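Local structure of o-succinylbenzoate synthase (2OZT) at residues G190-V195 with V214-A219; P239-I244 with R267-S272. The protein catalyses the dehydration of 2-succinyl-6-hydroxy-2,4-cyclohexadiene-1-carboxylate to 2-succinylbenzoate, a divalent-metal-dependent step on the route to phylloquinone. All coordinates share one frame; numbering follows the deposited sequence.

Contact 1: residues G190-V195 with V214-A219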
loop_
_atom_site.group_PDB
_atom_site.type_symbol
_atom_site.label_atom_id
_atom_site.label_comp_id
_atom_site.label_asym_id
_atom_site.label_seq_id
_atom_site.Cartn_x
_atom_site.Cartn_y
_atom_site.Cartn_z
ATOM N N GLY A 190 -1.033 20.342 15.085
ATOM C CA GLY A 190 -2.242 19.674 14.599
ATOM C C GLY A 190 -2.116 19.183 13.174
ATOM O O GLY A 190 -2.919 18.354 12.732
ATOM N N LYS A 191 -1.102 19.678 12.461
ATOM C CA LYS A 191 -0.818 19.222 11.092
ATOM C C LYS A 191 -0.148 17.836 11.048
ATOM O O LYS A 191 -0.279 17.154 10.041
ATOM C CB LYS A 191 0.015 20.250 10.293
ATOM C CG LYS A 191 -0.665 21.622 10.072
ATOM C CD LYS A 191 0.248 22.604 9.306
ATOM C CE LYS A 191 -0.487 23.962 9.054
ATOM N NZ LYS A 191 0.454 25.145 8.975
ATOM N N ILE A 192 0.526 17.412 12.117
ATOM C CA ILE A 192 1.137 16.018 12.158
ATOM C C ILE A 192 0.134 14.859 12.353
ATOM O O ILE A 192 -0.438 14.680 13.420
ATOM C CB ILE A 192 2.289 15.902 13.197
ATOM C CG1 ILE A 192 3.397 16.934 12.906
ATOM C CG2 ILE A 192 2.892 14.533 13.187
ATOM C CD1 ILE A 192 4.321 16.589 11.736
ATOM N N GLU A 193 -0.040 14.039 11.332
ATOM C CA GLU A 193 -1.045 12.999 11.413
ATOM C C GLU A 193 -0.525 11.747 12.115
ATOM O O GLU A 193 -1.190 11.171 12.983
ATOM C CB GLU A 193 -1.502 12.662 10.002
ATOM C CG GLU A 193 -2.718 11.751 9.955
ATOM C CD GLU A 193 -3.198 11.469 8.545
ATOM O OE1 GLU A 193 -2.492 11.796 7.574
ATOM O OE2 GLU A 193 -4.320 10.937 8.421
ATOM N N TYR A 194 0.654 11.302 11.715
ATOM C CA TYR A 194 1.326 10.198 12.380
ATOM C C TYR A 194 2.763 10.115 11.955
ATOM O O TYR A 194 3.177 10.756 10.957
ATOM C CB TYR A 194 0.628 8.849 12.100
ATOM C CG TYR A 194 0.324 8.445 10.645
ATOM C CD1 TYR A 194 -1.002 8.401 10.212
ATOM C CD2 TYR A 194 1.322 8.082 9.746
ATOM C CE1 TYR A 194 -1.342 7.956 8.908
ATOM C CE2 TYR A 194 0.987 7.648 8.418
ATOM C CZ TYR A 194 -0.330 7.606 8.042
ATOM O OH TYR A 194 -0.595 7.166 6.765
ATOM N N VAL A 195 3.540 9.356 12.746
ATOM C CA VAL A 195 4.868 8.907 12.367
ATOM C C VAL A 195 4.722 7.456 11.880
ATOM O O VAL A 195 4.197 6.609 12.592
ATOM C CB VAL A 195 5.891 9.018 13.547
ATOM C CG1 VAL A 195 7.213 8.442 13.115
ATOM C CG2 VAL A 195 6.044 10.469 14.035
ATOM N N VAL A 214 3.449 7.509 23.753
ATOM C CA VAL A 214 3.731 8.841 23.198
ATOM C C VAL A 214 2.484 9.550 22.697
ATOM O O VAL A 214 1.486 8.891 22.395
ATOM C CB VAL A 214 4.793 8.798 22.072
ATOM C CG1 VAL A 214 6.047 8.075 22.548
ATOM C CG2 VAL A 214 4.240 8.043 20.824
ATOM N N THR A 215 2.562 10.870 22.532
ATOM C CA THR A 215 1.408 11.689 22.220
ATOM C C THR A 215 1.090 11.814 20.727
ATOM O O THR A 215 0.016 12.277 20.369
ATOM C CB THR A 215 1.527 13.093 22.858
ATOM O OG1 THR A 215 2.771 13.700 22.475
ATOM C CG2 THR A 215 1.525 12.933 24.379
ATOM N N THR A 216 2.019 11.400 19.877
ATOM C CA THR A 216 1.825 11.449 18.420
ATOM C C THR A 216 1.469 10.046 17.937
ATOM O O THR A 216 2.100 9.090 18.358
ATOM C CB THR A 216 3.139 11.875 17.721
ATOM O OG1 THR A 216 3.550 13.161 18.231
ATOM C CG2 THR A 216 2.970 11.981 16.211
ATOM N N ALA A 217 0.474 9.953 17.050
ATOM C CA ALA A 217 0.070 8.664 16.511
ATOM C C ALA A 217 1.171 7.994 15.700
ATOM O O ALA A 217 1.978 8.650 15.063
ATOM C CB ALA A 217 -1.206 8.778 15.643
ATOM N N ILE A 218 1.164 6.680 15.706
ATOM C CA ILE A 218 2.144 5.899 14.950
ATOM C C ILE A 218 1.389 5.006 13.965
ATOM O O ILE A 218 0.306 4.490 14.286
ATOM C CB ILE A 218 3.030 5.048 15.901
ATOM C CG1 ILE A 218 3.724 5.981 16.896
ATOM C CG2 ILE A 218 4.056 4.237 15.124
ATOM C CD1 ILE A 218 4.653 5.231 17.864
ATOM N N ALA A 219 1.950 4.855 12.772
ATOM C CA ALA A 219 1.391 3.947 11.768
ATOM C C ALA A 219 2.351 2.815 11.482
ATOM O O ALA A 219 3.551 3.012 11.332
ATOM C CB ALA A 219 1.154 4.716 10.488
HETATM O O HOH W 1 -0.808 12.376 16.008
#
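Val-195 sits between Ala-217 and Ala-219 in a short parallel pairing: its N donates to Ala-217 O at 2.9 Å and its O accepts from Ala-219 N, both N-H...O bonds being nearly straight. Val-195 and Ile-218 form the single bridge, and the end-to-end directions of 192-195 and 216-219 differ by 51°, which fits strands that part quickly towards their N-terminal ends. There a water takes over: it accepts from Ala-217 N at 2.9 Å and lies 3.3 Å from Glu-193 O, to which it may donate a longer bond. Among the side chains, Tyr-194 and Ala-219 meet most closely. CB of Ala-219 lies over one face of the phenol ring, displaced from the centre towards the CD2-CE2 rim, and is 3.5 Å from Tyr-194 CD2; its approach 22° off the ring normal marks a CH-pi contact. The tyrosine chi1 of 51° sets CG between the backbone N and the carbonyl carbon, and from there the ring turns one face to Ala-219 CB. Nearer the backbone, Tyr-194 CB packs 4.0 Å from Ala-217 CB. A second, thinner apolar patch gathers round Thr-216, whose methyl CG2, anti to the backbone N, touches Ile-192 CG2 at 4.0 Å and Val-195 CG2 at 4.1 Å. Leu-184 of helix 174-187 packs on both Val-195 and Thr-216. The carboxylate of Glu-193 turns elsewhere, to a salt bridge with Arg-165 on strand 163-167. With helix 204-213 linking the two strands, the arrangement is a beta-alpha-beta crossover in the barrel domain of the mandelate racemase/muconate lactonizing enzyme family, and its strands lead directly to the metal-binding residues Glu-196 and Asp-221.

Contact 2: residues P239-I244 with R267-S272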
loop_
_atom_site.group_PDB
_atom_site.type_symbol
_atom_site.label_atom_id
_atom_site.label_comp_id
_atom_site.label_asym_id
_atom_site.label_seq_id
_atom_site.Cartn_x
_atom_site.Cartn_y
_atom_site.Cartn_z
ATOM N N PRO A 239 -2.749 0.605 19.042
ATOM C CA PRO A 239 -3.701 1.724 19.085
ATOM C C PRO A 239 -3.573 2.724 17.930
ATOM O O PRO A 239 -4.379 3.650 17.840
ATOM C CB PRO A 239 -3.273 2.483 20.360
ATOM C CG PRO A 239 -1.778 2.268 20.382
ATOM C CD PRO A 239 -1.530 0.873 19.858
ATOM N N GLY A 240 -2.588 2.522 17.063
ATOM C CA GLY A 240 -2.342 3.432 15.967
ATOM C C GLY A 240 -2.939 3.025 14.633
ATOM O O GLY A 240 -4.012 2.373 14.562
ATOM N N PHE A 241 -2.277 3.502 13.589
ATOM C CA PHE A 241 -2.763 3.276 12.233
ATOM C C PHE A 241 -2.108 2.077 11.561
ATOM O O PHE A 241 -1.045 1.601 11.939
ATOM C CB PHE A 241 -2.496 4.505 11.362
ATOM C CG PHE A 241 -3.315 5.697 11.753
ATOM C CD1 PHE A 241 -4.482 6.028 11.092
ATOM C CD2 PHE A 241 -2.890 6.504 12.811
ATOM C CE1 PHE A 241 -5.228 7.131 11.501
ATOM C CE2 PHE A 241 -3.602 7.628 13.188
ATOM C CZ PHE A 241 -4.792 7.940 12.546
ATOM N N PHE A 242 -2.808 1.555 10.549
ATOM C CA PHE A 242 -2.280 0.434 9.771
ATOM C C PHE A 242 -2.286 0.879 8.312
ATOM O O PHE A 242 -3.326 1.346 7.829
ATOM C CB PHE A 242 -3.282 -0.725 9.827
ATOM C CG PHE A 242 -3.476 -1.370 11.192
ATOM C CD1 PHE A 242 -2.834 -2.551 11.505
ATOM C CD2 PHE A 242 -4.391 -0.843 12.109
ATOM C CE1 PHE A 242 -3.067 -3.179 12.751
ATOM C CE2 PHE A 242 -4.614 -1.483 13.340
ATOM C CZ PHE A 242 -3.950 -2.636 13.635
ATOM N N VAL A 243 -1.145 0.792 7.645
ATOM C CA VAL A 243 -1.090 1.137 6.213
ATOM C C VAL A 243 -1.271 -0.188 5.446
ATOM O O VAL A 243 -0.425 -1.080 5.526
ATOM C CB VAL A 243 0.247 1.807 5.860
ATOM C CG1 VAL A 243 0.302 2.161 4.372
ATOM C CG2 VAL A 243 0.452 3.071 6.735
ATOM N N ILE A 244 -2.408 -0.335 4.767
ATOM C CA ILE A 244 -2.764 -1.595 4.118
ATOM C C ILE A 244 -2.402 -1.552 2.647
ATOM O O ILE A 244 -2.871 -0.649 1.913
ATOM C CB ILE A 244 -4.294 -1.779 4.205
ATOM C CG1 ILE A 244 -4.796 -1.810 5.657
ATOM C CG2 ILE A 244 -4.744 -3.067 3.454
ATOM C CD1 ILE A 244 -4.160 -2.915 6.533
ATOM N N ARG A 267 -8.705 3.758 11.429
ATOM C CA ARG A 267 -7.262 3.595 11.591
ATOM C C ARG A 267 -6.555 3.053 10.339
ATOM O O ARG A 267 -5.363 2.792 10.370
ATOM C CB ARG A 267 -6.982 2.696 12.805
ATOM C CG ARG A 267 -7.249 3.407 14.164
ATOM C CD ARG A 267 -6.433 4.648 14.301
ATOM N NE ARG A 267 -6.191 4.952 15.705
ATOM C CZ ARG A 267 -6.518 6.092 16.313
ATOM N NH1 ARG A 267 -7.086 7.090 15.642
ATOM N NH2 ARG A 267 -6.251 6.243 17.606
ATOM N N LEU A 268 -7.292 2.850 9.237
ATOM C CA LEU A 268 -6.694 2.353 7.968
ATOM C C LEU A 268 -6.279 3.474 7.022
ATOM O O LEU A 268 -7.008 4.460 6.830
ATOM C CB LEU A 268 -7.685 1.446 7.213
ATOM C CG LEU A 268 -8.204 0.258 8.012
ATOM C CD1 LEU A 268 -8.988 -0.623 7.071
ATOM C CD2 LEU A 268 -7.081 -0.546 8.698
ATOM N N VAL A 269 -5.140 3.234 6.375
ATOM C CA VAL A 269 -4.696 4.055 5.248
ATOM C C VAL A 269 -4.346 3.067 4.134
ATOM O O VAL A 269 -3.547 2.154 4.336
ATOM C CB VAL A 269 -3.439 4.871 5.625
ATOM C CG1 VAL A 269 -2.883 5.599 4.389
ATOM C CG2 VAL A 269 -3.818 5.909 6.702
ATOM N N PHE A 270 -4.981 3.227 2.970
ATOM C CA PHE A 270 -4.688 2.317 1.889
ATOM C C PHE A 270 -3.601 2.850 0.968
ATOM O O PHE A 270 -3.673 3.990 0.542
ATOM C CB PHE A 270 -5.978 2.109 1.075
ATOM C CG PHE A 270 -7.057 1.383 1.827
ATOM C CD1 PHE A 270 -7.126 0.011 1.763
ATOM C CD2 PHE A 270 -8.022 2.073 2.553
ATOM C CE1 PHE A 270 -8.122 -0.702 2.488
ATOM C CE2 PHE A 270 -8.998 1.397 3.293
ATOM C CZ PHE A 270 -9.061 0.011 3.209
ATOM N N SER A 271 -2.612 2.002 0.672
ATOM C CA SER A 271 -1.461 2.432 -0.110
ATOM C C SER A 271 -1.039 1.493 -1.185
ATOM O O SER A 271 -1.519 0.339 -1.281
ATOM C CB SER A 271 -0.281 2.705 0.832
ATOM O OG SER A 271 0.323 1.512 1.229
ATOM N N SER A 272 -0.189 2.039 -2.053
ATOM C CA SER A 272 0.293 1.308 -3.226
ATOM C C SER A 272 1.519 0.462 -2.978
ATOM O O SER A 272 2.419 0.840 -2.231
ATOM C CB SER A 272 0.628 2.303 -4.335
ATOM O OG SER A 272 1.144 1.621 -5.478
HETATM O O HOH W 2 -4.090 -0.622 -0.697
#
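Phe-242 N donates to Arg-267 O at 2.8 Å, the first of four alternating backbone hydrogen bonds that continue with Val-269 N to Phe-242 O, Ile-244 N to Val-269 O and Ser-271 N to Ile-244 O. The axes of strands 241-244 and 268-270 approach to 4.6 Å and diverge by 23°, as expected of parallel neighbours. The tight part is apolar. Leu-268 CD2 reaches both Phe-242 CB and Ile-244 CG1 at 4.0 Å, while Ile-244 CB meets Phe-270 CD1; helices 227-235 and 252-260 cover this side. The partly exposed end belongs to Arg-267. Its bend at chi2 (-58°) helps bring CD over the centre of the Phe-241 ring, and CZ makes an off-centre cation-pi contact. NE and NH2 both bond Pro-239 O, which lies near the guanidinium plane. An alanine here would probably leave Pro-239 O without these two donors and remove the CD and guanidinium packing over the Phe-241 ring. At the other end, a water bridges Ile-244 O and Ser-271 O. Such parallel strands, backed by helices, are characteristic of the enolase-superfamily barrel; here they run to its catalytic end, where Ser-271 touches Lys-245, the predicted proton acceptor.

How the contacts relate
Contacts 1 and 2 belong to one parallel sheet, in which strands 218-220 and 241-244 are neighbours; Ile-218 O and Phe-241 N, 2.9 Å apart, probably form a hydrogen bond. Contact 2 is the more central: its centre lies about 8 Å from the centre of the chain, that of contact 1 about 19 Å. Its three bridges contrast with one in contact 1, where a single water lies between the parting strands. Contact 2 adds a cation-pi arginine to its apolar layer; contact 1 relies on a tyrosine CH-pi contact and a small methyl patch. The Tyr-194 and Phe-241 rings join them. Contact 1 leads into metal-binding residues, contact 2 to Lys-245, the predicted proton acceptor.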